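Local coordinates for protein NH(3)-dependent NAD(+) synthetase (Francisella tularensis subsp. holarctica LVS, PDB 3FIU) that belongs to the NAD synthase family of the HUP clan and holds adenosine monophosphate, pyrophosphate and magnesium in one site of its alpha/beta fold, at residues A[7-13]-A[176-181]; A[16-21]-A[48-54]; A[138-144]-A[161-167]; A[144-148]-A[167-171]. All coordinates share one frame. Residue numbers count along the deposited sequence, not the author numbering.

In the fold
The chain starts with helix 9-25, whose first turn meets the end of helix 171-180 in contact 1; that pairing closes the longest loop, and the other three contacts lie within it. Contact 2 comes next: after helix 9-25 the chain runs through strand 31-35 into helix 40-51, whose end packs back on helix 9-25. Only after it has closed does contact 3 open, joining edge strand 137-139 and its following loop to 161-167. Contact 4 shares Asn144 and Val167 with contact 3 and crosses it, carrying the pairing on to helix 145-150 and the start of helix 171-180. Leu169 of contact 4 packs on Phe7, Tyr12 and Leu177 of contact 1, linking the ligand site to the N-terminal helix.

Contact 1: residues A[7-13]-A[176-181]; sequences FSPKEYS and ELGKYL
Set two helical segments nearly at right angles: the axes of 9-13 and 176-180 pass 9.8 Å apart with a crossing angle of -93°, and the closest CA pair is Pro9 and Leu177, at 5.4 Å. Ser8 is the N-cap of the first helix, its OG accepting a weak bond from Glu11 N at 3.5 Å. Phe7, chi1 t, offers its ring edge to Leu177, CZ lying 3.8 Å from CG. Leu177, in the mt rotamer, brings CD2 to 3.6 Å from Pro9 O and 4.0 Å from Ser13 CB. Tyr180, chi1 t, puts its CB 3.8 Å from Pro9 CB and turns a ring face to the helix backbone, Lys10 CA standing 4.0 Å from the ring centroid in a CH-pi contact. Water 1 joins Tyr180 OH to Lys10 O, 2.7 Å from each. No direct hydrogen bond crosses. Leu169 and Val44 of helix 40-51 also pack against Leu177. This is near-perpendicular helix-helix packing, start of helix 9-25 on end of helix 171-180.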
# COMPACT_ATOMS: atom_id res chain seq x y z
N PHE A 7 -22.68 20.45 -9.19
CA PHE A 7 -21.66 20.99 -8.28
C PHE A 7 -21.80 22.47 -7.91
O PHE A 7 -21.90 23.33 -8.78
CB PHE A 7 -20.27 20.73 -8.86
CG PHE A 7 -19.15 21.10 -7.94
CD1 PHE A 7 -18.84 20.31 -6.83
CD2 PHE A 7 -18.39 22.24 -8.18
CE1 PHE A 7 -17.80 20.65 -5.98
CE2 PHE A 7 -17.34 22.59 -7.33
CZ PHE A 7 -17.05 21.79 -6.23
N SER A 8 -21.78 22.72 -6.61
CA SER A 8 -21.66 24.05 -6.04
C SER A 8 -20.61 23.98 -4.91
O SER A 8 -20.77 23.16 -3.99
CB SER A 8 -23.02 24.54 -5.53
OG SER A 8 -22.93 25.25 -4.29
N PRO A 9 -19.54 24.79 -5.00
CA PRO A 9 -18.46 24.79 -4.01
C PRO A 9 -18.92 24.84 -2.56
O PRO A 9 -18.48 24.01 -1.76
CB PRO A 9 -17.64 26.03 -4.39
CG PRO A 9 -17.80 26.13 -5.85
CD PRO A 9 -19.24 25.72 -6.11
N LYS A 10 -19.82 25.76 -2.22
CA LYS A 10 -20.29 25.89 -0.85
C LYS A 10 -20.98 24.62 -0.35
O LYS A 10 -20.71 24.15 0.75
CB LYS A 10 -21.25 27.09 -0.70
CG LYS A 10 -21.72 27.30 0.73
CD LYS A 10 -22.74 28.43 0.91
CE LYS A 10 -23.05 28.56 2.40
NZ LYS A 10 -23.81 29.77 2.79
N GLU A 11 -21.89 24.11 -1.15
CA GLU A 11 -22.74 23.02 -0.71
C GLU A 11 -21.95 21.73 -0.62
O GLU A 11 -22.04 21.03 0.39
CB GLU A 11 -23.97 22.91 -1.63
CG GLU A 11 -24.76 24.23 -1.68
CD GLU A 11 -26.25 24.05 -1.90
OE1 GLU A 11 -26.76 22.90 -1.82
OE2 GLU A 11 -26.93 25.08 -2.13
N TYR A 12 -21.17 21.46 -1.66
CA TYR A 12 -20.31 20.27 -1.72
C TYR A 12 -19.27 20.28 -0.62
O TYR A 12 -19.06 19.28 0.05
CB TYR A 12 -19.63 20.12 -3.10
CG TYR A 12 -19.17 18.71 -3.36
CD1 TYR A 12 -20.05 17.76 -3.91
CD2 TYR A 12 -17.88 18.28 -3.03
CE1 TYR A 12 -19.66 16.44 -4.13
CE2 TYR A 12 -17.47 16.94 -3.25
CZ TYR A 12 -18.36 16.03 -3.80
OH TYR A 12 -17.98 14.72 -4.03
N SER A 13 -18.61 21.42 -0.43
CA SER A 13 -17.68 21.58 0.65
C SER A 13 -18.27 21.14 1.99
O SER A 13 -17.66 20.36 2.72
CB SER A 13 -17.19 23.02 0.72
OG SER A 13 -16.12 23.13 1.62
N GLU A 176 -12.13 24.93 -8.03
CA GLU A 176 -13.26 25.70 -7.52
C GLU A 176 -13.34 25.65 -6.00
O GLU A 176 -13.61 26.66 -5.35
CB GLU A 176 -14.59 25.22 -8.11
CG GLU A 176 -14.80 25.58 -9.55
CD GLU A 176 -16.19 25.20 -10.02
OE1 GLU A 176 -17.17 25.57 -9.32
OE2 GLU A 176 -16.30 24.54 -11.08
N LEU A 177 -13.12 24.47 -5.43
CA LEU A 177 -13.06 24.31 -3.98
C LEU A 177 -11.88 25.08 -3.38
O LEU A 177 -12.03 25.77 -2.35
CB LEU A 177 -12.96 22.83 -3.60
CG LEU A 177 -14.25 22.00 -3.71
CD1 LEU A 177 -13.93 20.59 -3.31
CD2 LEU A 177 -15.32 22.60 -2.82
N GLY A 178 -10.74 25.01 -4.04
CA GLY A 178 -9.57 25.79 -3.62
C GLY A 178 -9.86 27.28 -3.51
O GLY A 178 -9.57 27.90 -2.49
N LYS A 179 -10.47 27.84 -4.55
CA LYS A 179 -10.86 29.24 -4.55
C LYS A 179 -11.84 29.54 -3.40
O LYS A 179 -11.68 30.53 -2.68
CB LYS A 179 -11.49 29.57 -5.89
CG LYS A 179 -11.78 31.05 -6.12
CD LYS A 179 -12.51 31.22 -7.46
CE LYS A 179 -12.39 32.65 -8.00
NZ LYS A 179 -12.88 33.68 -7.04
N TYR A 180 -12.85 28.69 -3.23
CA TYR A 180 -13.84 28.87 -2.15
C TYR A 180 -13.21 28.79 -0.75
O TYR A 180 -13.65 29.48 0.17
CB TYR A 180 -14.97 27.82 -2.30
CG TYR A 180 -15.97 27.82 -1.18
CD1 TYR A 180 -16.92 28.84 -1.08
CD2 TYR A 180 -15.96 26.84 -0.18
CE1 TYR A 180 -17.85 28.87 -0.05
CE2 TYR A 180 -16.88 26.87 0.86
CZ TYR A 180 -17.82 27.90 0.92
OH TYR A 180 -18.75 27.95 1.93
N LEU A 181 -12.18 27.95 -0.61
CA LEU A 181 -11.54 27.72 0.68
C LEU A 181 -10.33 28.63 0.94
O LEU A 181 -9.56 28.41 1.89
CB LEU A 181 -11.12 26.25 0.77
CG LEU A 181 -12.23 25.21 0.67
CD1 LEU A 181 -11.62 23.81 0.43
CD2 LEU A 181 -13.12 25.25 1.90
O HOH W 1 -19.38 25.49 2.74

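Contact 2: residues A[16-21]-A[48-54]; sequences LVNWLS and LAVKTGL
Segment 16-21 is helical throughout, whereas 48-54 begins in the last turn of helix 40-51 and leaves helical geometry at Gly53, whose phi is positive (75°). Val17 and Thr52 set the register, their CA atoms 5.5 Å apart.

Apolar packing carries the contact. Leu48, in the mt rotamer, makes most of the apolar contacts: CD1 lies 3.8 Å from Leu16 CD2, CD2 4.1 Å from Val17 CG2, and CB 3.9 Å from Leu20 CD1. Val17, chi1 t, also places CG2 3.7 Å from Lys51 CB. Further along, the methyl CG2 of Thr52 approaches Val17 O at 3.5 Å and Leu20 CB at 3.9 Å, and Leu54 CD1 comes within 3.9 Å of Ser21 OG.

No hydrogen bond crosses between the segments; the telling ones are local to 48-54. With chi1 p, Thr52 donates from OG1 to Ala49 O (2.7 Å) and accepts there from Leu54 N (3.0 Å), an ST turn. The hydroxyl is thus engaged with its own chain while the methyl faces helix 9-25.

Phe32 of strand 31-35 lies against Leu20, Ala49, Thr52 and Leu54, which puts both helices on one face of the sheet. Phe249 of the second subunit packs on Leu16. Helix 40-51 is the crossover helix between parallel strands 31-35 and 56-60, and the N-terminal helix packs beside this beta-alpha-beta unit of the alpha/beta fold.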
# COMPACT_ATOMS: atom_id res chain seq x y z
N LEU A 16 -18.81 17.34 2.16
CA LEU A 16 -17.53 16.65 2.32
C LEU A 16 -17.01 16.76 3.75
O LEU A 16 -16.55 15.76 4.33
CB LEU A 16 -16.55 17.25 1.33
CG LEU A 16 -15.68 16.30 0.52
CD1 LEU A 16 -16.35 14.94 0.27
CD2 LEU A 16 -15.27 17.00 -0.77
N VAL A 17 -17.12 17.95 4.34
CA VAL A 17 -16.71 18.19 5.73
C VAL A 17 -17.52 17.31 6.70
O VAL A 17 -16.96 16.70 7.62
CB VAL A 17 -16.82 19.71 6.12
CG1 VAL A 17 -16.56 19.90 7.59
CG2 VAL A 17 -15.81 20.56 5.31
N ASN A 18 -18.83 17.25 6.49
CA ASN A 18 -19.71 16.42 7.32
C ASN A 18 -19.33 14.94 7.19
O ASN A 18 -19.19 14.24 8.20
CB ASN A 18 -21.18 16.60 6.92
CG ASN A 18 -21.74 17.97 7.30
OD1 ASN A 18 -21.26 18.62 8.23
ND2 ASN A 18 -22.77 18.41 6.59
N TRP A 19 -19.12 14.51 5.94
CA TRP A 19 -18.71 13.14 5.64
C TRP A 19 -17.34 12.79 6.24
O TRP A 19 -17.17 11.73 6.85
CB TRP A 19 -18.75 12.91 4.13
CG TRP A 19 -18.29 11.54 3.69
CD1 TRP A 19 -19.01 10.38 3.71
CD2 TRP A 19 -17.00 11.20 3.17
NE1 TRP A 19 -18.26 9.34 3.22
CE2 TRP A 19 -17.02 9.81 2.88
CE3 TRP A 19 -15.83 11.94 2.90
CZ2 TRP A 19 -15.91 9.15 2.36
CZ3 TRP A 19 -14.73 11.28 2.38
CH2 TRP A 19 -14.78 9.89 2.10
N LEU A 20 -16.37 13.68 6.08
CA LEU A 20 -15.07 13.46 6.70
C LEU A 20 -15.21 13.31 8.21
O LEU A 20 -14.65 12.37 8.80
CB LEU A 20 -14.09 14.59 6.37
CG LEU A 20 -13.45 14.55 4.99
CD1 LEU A 20 -12.73 15.87 4.74
CD2 LEU A 20 -12.50 13.34 4.80
N SER A 21 -15.98 14.21 8.83
CA SER A 21 -16.18 14.17 10.27
C SER A 21 -16.82 12.86 10.73
O SER A 21 -16.27 12.19 11.59
CB SER A 21 -17.01 15.36 10.76
OG SER A 21 -17.01 15.33 12.17
N LEU A 48 -10.37 21.12 3.93
CA LEU A 48 -11.60 20.42 4.32
C LEU A 48 -11.46 19.74 5.67
O LEU A 48 -12.36 19.84 6.53
CB LEU A 48 -12.01 19.42 3.24
CG LEU A 48 -12.37 19.98 1.85
CD1 LEU A 48 -12.41 18.85 0.82
CD2 LEU A 48 -13.69 20.72 1.86
N ALA A 49 -10.34 19.03 5.87
CA ALA A 49 -10.11 18.33 7.13
C ALA A 49 -10.17 19.32 8.27
O ALA A 49 -10.86 19.08 9.28
CB ALA A 49 -8.75 17.64 7.13
N VAL A 50 -9.47 20.44 8.11
CA VAL A 50 -9.43 21.47 9.15
C VAL A 50 -10.83 21.96 9.52
O VAL A 50 -11.11 22.20 10.70
CB VAL A 50 -8.52 22.65 8.77
CG1 VAL A 50 -8.68 23.76 9.78
CG2 VAL A 50 -7.07 22.16 8.74
N LYS A 51 -11.71 22.08 8.52
CA LYS A 51 -13.08 22.55 8.75
C LYS A 51 -13.96 21.62 9.59
O LYS A 51 -14.96 22.07 10.15
CB LYS A 51 -13.78 22.83 7.42
CG LYS A 51 -13.28 24.10 6.73
CD LYS A 51 -14.40 24.85 6.07
CE LYS A 51 -13.93 26.20 5.57
NZ LYS A 51 -13.64 27.12 6.70
N THR A 52 -13.59 20.34 9.69
CA THR A 52 -14.32 19.41 10.56
C THR A 52 -14.16 19.77 12.04
O THR A 52 -14.92 19.29 12.87
CB THR A 52 -13.82 17.94 10.44
OG1 THR A 52 -12.50 17.84 10.99
CG2 THR A 52 -13.85 17.43 8.99
N GLY A 53 -13.14 20.57 12.36
CA GLY A 53 -12.77 20.87 13.74
C GLY A 53 -12.06 19.73 14.47
O GLY A 53 -11.75 19.86 15.66
N LEU A 54 -11.80 18.62 13.78
CA LEU A 54 -11.03 17.51 14.37
C LEU A 54 -9.53 17.75 14.18
O LEU A 54 -9.14 18.40 13.22
CB LEU A 54 -11.42 16.18 13.75
CG LEU A 54 -12.90 15.74 13.91
CD1 LEU A 54 -13.23 14.65 12.90
CD2 LEU A 54 -13.15 15.26 15.33

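Contact 3: residues A[138-144]-A[161-167]; sequences IVIGTDN and ADILPLV. With AMP (adenosine monophosphate), chain G.
The two segments run in the same direction, with a single beta bridge between Ile140 and Ile163 (CA-CA 5.2 Å). Val139 is satisfied on both sides: its N donates to Asp162 OD2 (2.9 Å), and its O accepts from Asp162 N (2.9 Å) and, weakly, from Ile163 N (3.3 Å). Asp162 OD1 is taken by Tyr129 and by a salt bridge to Lys155 of the second subunit. Next, Gly141 N donates to Ile163 O at 2.8 Å. A CB on Gly141 would clash with Leu164 CD2 and Ala161 CB. Where the backbones part, water 2 donates to Gly141 O (2.7 Å) and Asp143 O (2.8 Å) and accepts from Leu166 N (2.9 Å), within the type I turn Leu164-Val167. Thr142, chi1 p, points away from this loop; its OG1 lies 2.5 Å from O3' of adenosine monophosphate, a likely hydrogen bond although its proton has another acceptor within reach. The loop thus lines edge strand 137-139, whose other neighbour is strand 31-35; Ile163 packs on helix 9-25 and Ile140 on helix 40-51.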
# COMPACT_ATOMS: atom_id res chain seq x y z
N ILE A 138 -6.59 9.09 10.89
CA ILE A 138 -6.69 8.43 9.59
C ILE A 138 -5.99 9.23 8.49
O ILE A 138 -5.91 10.45 8.59
CB ILE A 138 -8.12 8.04 9.19
CG1 ILE A 138 -9.07 9.26 9.19
CG2 ILE A 138 -8.60 6.96 10.11
CD1 ILE A 138 -10.47 8.92 8.58
N VAL A 139 -5.48 8.54 7.47
CA VAL A 139 -4.68 9.16 6.42
C VAL A 139 -5.60 9.57 5.29
O VAL A 139 -6.27 8.73 4.66
CB VAL A 139 -3.59 8.18 5.86
CG1 VAL A 139 -2.84 8.84 4.69
CG2 VAL A 139 -2.65 7.78 6.96
N ILE A 140 -5.64 10.87 5.01
CA ILE A 140 -6.42 11.38 3.89
C ILE A 140 -5.64 11.27 2.60
O ILE A 140 -4.55 11.88 2.47
CB ILE A 140 -6.77 12.85 4.10
CG1 ILE A 140 -7.65 13.02 5.33
CG2 ILE A 140 -7.45 13.38 2.78
CD1 ILE A 140 -8.01 14.45 5.67
N GLY A 141 -6.17 10.52 1.63
CA GLY A 141 -5.59 10.46 0.29
C GLY A 141 -6.19 11.56 -0.58
O GLY A 141 -7.35 11.93 -0.41
N THR A 142 -5.39 12.10 -1.50
CA THR A 142 -5.78 13.33 -2.20
C THR A 142 -6.20 13.11 -3.66
O THR A 142 -6.47 14.08 -4.37
CB THR A 142 -4.64 14.36 -2.19
OG1 THR A 142 -3.56 13.84 -2.94
CG2 THR A 142 -4.19 14.69 -0.74
N ASP A 143 -6.21 11.85 -4.10
CA ASP A 143 -6.60 11.48 -5.50
C ASP A 143 -7.93 12.13 -5.90
O ASP A 143 -8.92 12.03 -5.16
CB ASP A 143 -6.70 9.97 -5.66
CG ASP A 143 -5.45 9.24 -5.14
OD1 ASP A 143 -4.63 8.81 -5.96
OD2 ASP A 143 -5.28 9.14 -3.90
N ASN A 144 -7.93 12.82 -7.04
CA ASN A 144 -9.17 13.38 -7.59
C ASN A 144 -9.64 12.43 -8.71
O ASN A 144 -8.93 11.44 -9.02
CB ASN A 144 -8.96 14.82 -8.11
CG ASN A 144 -7.88 14.91 -9.18
OD1 ASN A 144 -7.90 14.16 -10.15
ND2 ASN A 144 -6.92 15.82 -8.99
N ALA A 161 -4.44 5.19 1.00
CA ALA A 161 -4.91 6.04 2.08
C ALA A 161 -6.10 5.37 2.76
O ALA A 161 -6.51 4.29 2.34
CB ALA A 161 -5.28 7.43 1.55
N ASP A 162 -6.63 5.99 3.81
CA ASP A 162 -7.79 5.45 4.52
C ASP A 162 -9.08 6.02 3.96
O ASP A 162 -10.13 5.38 4.03
CB ASP A 162 -7.70 5.75 6.00
CG ASP A 162 -6.49 5.10 6.66
OD1 ASP A 162 -6.07 4.01 6.21
OD2 ASP A 162 -5.97 5.68 7.64
N ILE A 163 -8.99 7.24 3.40
CA ILE A 163 -10.19 7.97 3.01
C ILE A 163 -9.84 8.92 1.87
O ILE A 163 -8.77 9.55 1.91
CB ILE A 163 -10.82 8.72 4.23
CG1 ILE A 163 -12.18 9.32 3.87
CG2 ILE A 163 -9.85 9.79 4.80
CD1 ILE A 163 -13.05 9.62 5.13
N LEU A 164 -10.72 8.97 0.87
CA LEU A 164 -10.48 9.72 -0.36
C LEU A 164 -11.62 10.72 -0.62
O LEU A 164 -12.56 10.43 -1.38
CB LEU A 164 -10.30 8.75 -1.56
CG LEU A 164 -9.17 7.69 -1.56
CD1 LEU A 164 -9.16 6.87 -2.86
CD2 LEU A 164 -7.79 8.33 -1.36
N PRO A 165 -11.55 11.90 0.01
CA PRO A 165 -12.64 12.88 -0.17
C PRO A 165 -12.76 13.50 -1.57
O PRO A 165 -13.83 14.00 -1.90
CB PRO A 165 -12.31 13.98 0.86
CG PRO A 165 -10.80 13.91 1.01
CD PRO A 165 -10.46 12.41 0.88
N LEU A 166 -11.70 13.50 -2.37
CA LEU A 166 -11.71 14.23 -3.64
C LEU A 166 -11.96 13.33 -4.85
O LEU A 166 -12.00 13.81 -5.99
CB LEU A 166 -10.41 15.03 -3.86
CG LEU A 166 -9.98 15.95 -2.70
CD1 LEU A 166 -8.72 16.69 -3.10
CD2 LEU A 166 -11.05 16.93 -2.31
N VAL A 167 -12.12 12.03 -4.62
CA VAL A 167 -11.97 11.07 -5.72
C VAL A 167 -13.13 11.13 -6.75
O VAL A 167 -12.98 10.66 -7.86
CB VAL A 167 -11.72 9.63 -5.15
CG1 VAL A 167 -13.03 9.03 -4.61
CG2 VAL A 167 -10.99 8.71 -6.17
P AMP G . 0.78 14.42 -6.99
O1P AMP G . -0.68 14.22 -7.37
O2P AMP G . 1.66 13.25 -7.44
O3P AMP G . 1.41 15.75 -7.24
O5' AMP G . 0.85 14.22 -5.38
C5' AMP G . 0.07 13.16 -4.77
C4' AMP G . 0.07 13.38 -3.27
O4' AMP G . 1.31 12.98 -2.68
C3' AMP G . -0.06 14.85 -2.87
O3' AMP G . -1.43 15.22 -2.95
C2' AMP G . 0.46 14.82 -1.44
O2' AMP G . -0.57 14.42 -0.51
C1' AMP G . 1.56 13.76 -1.50
N9 AMP G . 2.86 14.44 -1.71
C8 AMP G . 3.53 14.60 -2.88
N7 AMP G . 4.69 15.29 -2.70
C5 AMP G . 4.74 15.61 -1.38
C6 AMP G . 5.70 16.31 -0.51
N6 AMP G . 6.82 16.87 -1.03
N1 AMP G . 5.38 16.37 0.80
C2 AMP G . 4.26 15.84 1.33
N3 AMP G . 3.33 15.16 0.61
C4 AMP G . 3.55 15.03 -0.73
O HOH W 2 -9.22 11.98 -2.38

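Contact 4: residues A[144-148]-A[167-171]; sequences NACEW and VNLKK. With MG (magnesium ion), chain E; POP (pyrophosphate 2-), chain H.
Begin at Val167, whose CA makes the closest CA pair, 4.1 Å from that of Asn144; Val167 O is 3.2 Å from Ala145 CA. Its CG2 sits over the indole face of Trp148, 4.0 Å from the centroid of the five-membered ring, a CH-pi contact. Asn168 points away, its ND2 bound by Phe249 and Pro247 of the second subunit. Leu169 O then accepts from Ala145 N at 2.8 Å, the one direct hydrogen bond between the segments. Lys170, the N-cap of helix 171-180, sends its amine to Asp218. Lys171, with chi2 p and the rest of the chain t, lays CD 3.4 Å from Asn144 ND2 and ends in NZ, 2.8 Å from O5 of pyrophosphate and in a salt bridge to Asp41. Water 3 accepts from Lys171 NZ (2.7 Å) and Asn144 ND2 (2.9 Å).

Facing it, Asn144 and Glu147 form a capping box: Glu147 N to Asn144 OD1 2.9 Å, Asn144 N to Glu147 OE2 3.0 Å. Glu147 OE1 binds magnesium at 2.2 Å, alongside Asp41 and pyrophosphate. The N-terminal ends of helices 145-150 and 171-180 thus meet at the magnesium-pyrophosphate site, with helix 210-218 packed against Ala145 and Cys146.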
# COMPACT_ATOMS: atom_id res chain seq x y z
N ASN A 144 -7.93 12.82 -7.04
CA ASN A 144 -9.17 13.38 -7.59
C ASN A 144 -9.64 12.43 -8.71
O ASN A 144 -8.93 11.44 -9.02
CB ASN A 144 -8.96 14.82 -8.11
CG ASN A 144 -7.88 14.91 -9.18
OD1 ASN A 144 -7.90 14.16 -10.15
ND2 ASN A 144 -6.92 15.82 -8.99
N ALA A 145 -10.81 12.69 -9.31
CA ALA A 145 -11.35 11.76 -10.33
C ALA A 145 -10.44 11.58 -11.54
O ALA A 145 -10.40 10.48 -12.12
CB ALA A 145 -12.77 12.13 -10.76
N CYS A 146 -9.72 12.64 -11.91
CA CYS A 146 -8.76 12.57 -13.04
C CYS A 146 -7.58 11.64 -12.78
O CYS A 146 -7.30 10.72 -13.57
CB CYS A 146 -8.24 13.95 -13.42
SG CYS A 146 -9.52 15.17 -13.82
N GLU A 147 -6.87 11.89 -11.67
CA GLU A 147 -5.77 11.01 -11.27
C GLU A 147 -6.23 9.57 -11.13
O GLU A 147 -5.57 8.65 -11.62
CB GLU A 147 -5.14 11.51 -9.97
CG GLU A 147 -4.73 12.94 -10.06
CD GLU A 147 -4.35 13.54 -8.71
OE1 GLU A 147 -3.31 14.20 -8.67
OE2 GLU A 147 -5.04 13.33 -7.69
N TRP A 148 -7.37 9.37 -10.47
CA TRP A 148 -7.93 8.04 -10.32
C TRP A 148 -8.13 7.34 -11.69
O TRP A 148 -7.57 6.26 -11.97
CB TRP A 148 -9.21 8.07 -9.47
CG TRP A 148 -9.47 6.72 -8.84
CD1 TRP A 148 -10.47 5.84 -9.14
CD2 TRP A 148 -8.65 6.07 -7.84
NE1 TRP A 148 -10.34 4.69 -8.37
CE2 TRP A 148 -9.24 4.82 -7.56
CE3 TRP A 148 -7.49 6.45 -7.13
CZ2 TRP A 148 -8.72 3.94 -6.61
CZ3 TRP A 148 -6.96 5.55 -6.19
CH2 TRP A 148 -7.57 4.31 -5.94
N VAL A 167 -12.12 12.03 -4.62
CA VAL A 167 -11.97 11.07 -5.72
C VAL A 167 -13.13 11.13 -6.75
O VAL A 167 -12.98 10.66 -7.86
CB VAL A 167 -11.72 9.63 -5.15
CG1 VAL A 167 -13.03 9.03 -4.61
CG2 VAL A 167 -10.99 8.71 -6.17
N ASN A 168 -14.26 11.71 -6.38
CA ASN A 168 -15.36 11.94 -7.34
C ASN A 168 -15.26 13.29 -8.07
O ASN A 168 -16.07 13.57 -8.96
CB ASN A 168 -16.73 11.82 -6.67
CG ASN A 168 -17.00 10.45 -6.13
OD1 ASN A 168 -16.43 9.47 -6.58
ND2 ASN A 168 -17.85 10.39 -5.13
N LEU A 169 -14.26 14.11 -7.74
CA LEU A 169 -14.14 15.47 -8.31
C LEU A 169 -13.25 15.61 -9.54
O LEU A 169 -12.13 15.09 -9.59
CB LEU A 169 -13.63 16.44 -7.23
CG LEU A 169 -14.44 16.64 -5.95
CD1 LEU A 169 -13.70 17.54 -4.97
CD2 LEU A 169 -15.82 17.20 -6.23
N LYS A 170 -13.74 16.35 -10.53
CA LYS A 170 -12.95 16.76 -11.69
C LYS A 170 -11.93 17.78 -11.21
O LYS A 170 -12.14 18.45 -10.19
CB LYS A 170 -13.83 17.45 -12.73
CG LYS A 170 -14.75 16.50 -13.52
CD LYS A 170 -15.66 17.32 -14.46
CE LYS A 170 -16.83 17.93 -13.70
NZ LYS A 170 -17.50 19.04 -14.47
N LYS A 171 -10.85 17.94 -11.96
CA LYS A 171 -9.78 18.85 -11.53
C LYS A 171 -10.31 20.30 -11.40
O LYS A 171 -9.99 21.01 -10.45
CB LYS A 171 -8.60 18.77 -12.50
CG LYS A 171 -7.33 19.47 -12.01
CD LYS A 171 -6.71 18.68 -10.84
CE LYS A 171 -5.39 19.33 -10.38
NZ LYS A 171 -4.69 18.45 -9.34
MG MG E . -2.49 15.44 -7.05
P1 POP H . -1.09 17.78 -5.24
O1 POP H . -1.55 18.45 -3.97
O2 POP H . -1.67 16.40 -5.37
O3 POP H . 0.42 17.69 -5.37
O POP H . -1.68 18.63 -6.49
P2 POP H . -1.37 18.26 -8.02
O4 POP H . -1.93 16.89 -8.34
O5 POP H . -2.15 19.32 -8.74
O6 POP H . 0.10 18.37 -8.37
O HOH W 3 -4.38 15.99 -10.47
O HOH W 4 -3.41 13.89 -5.71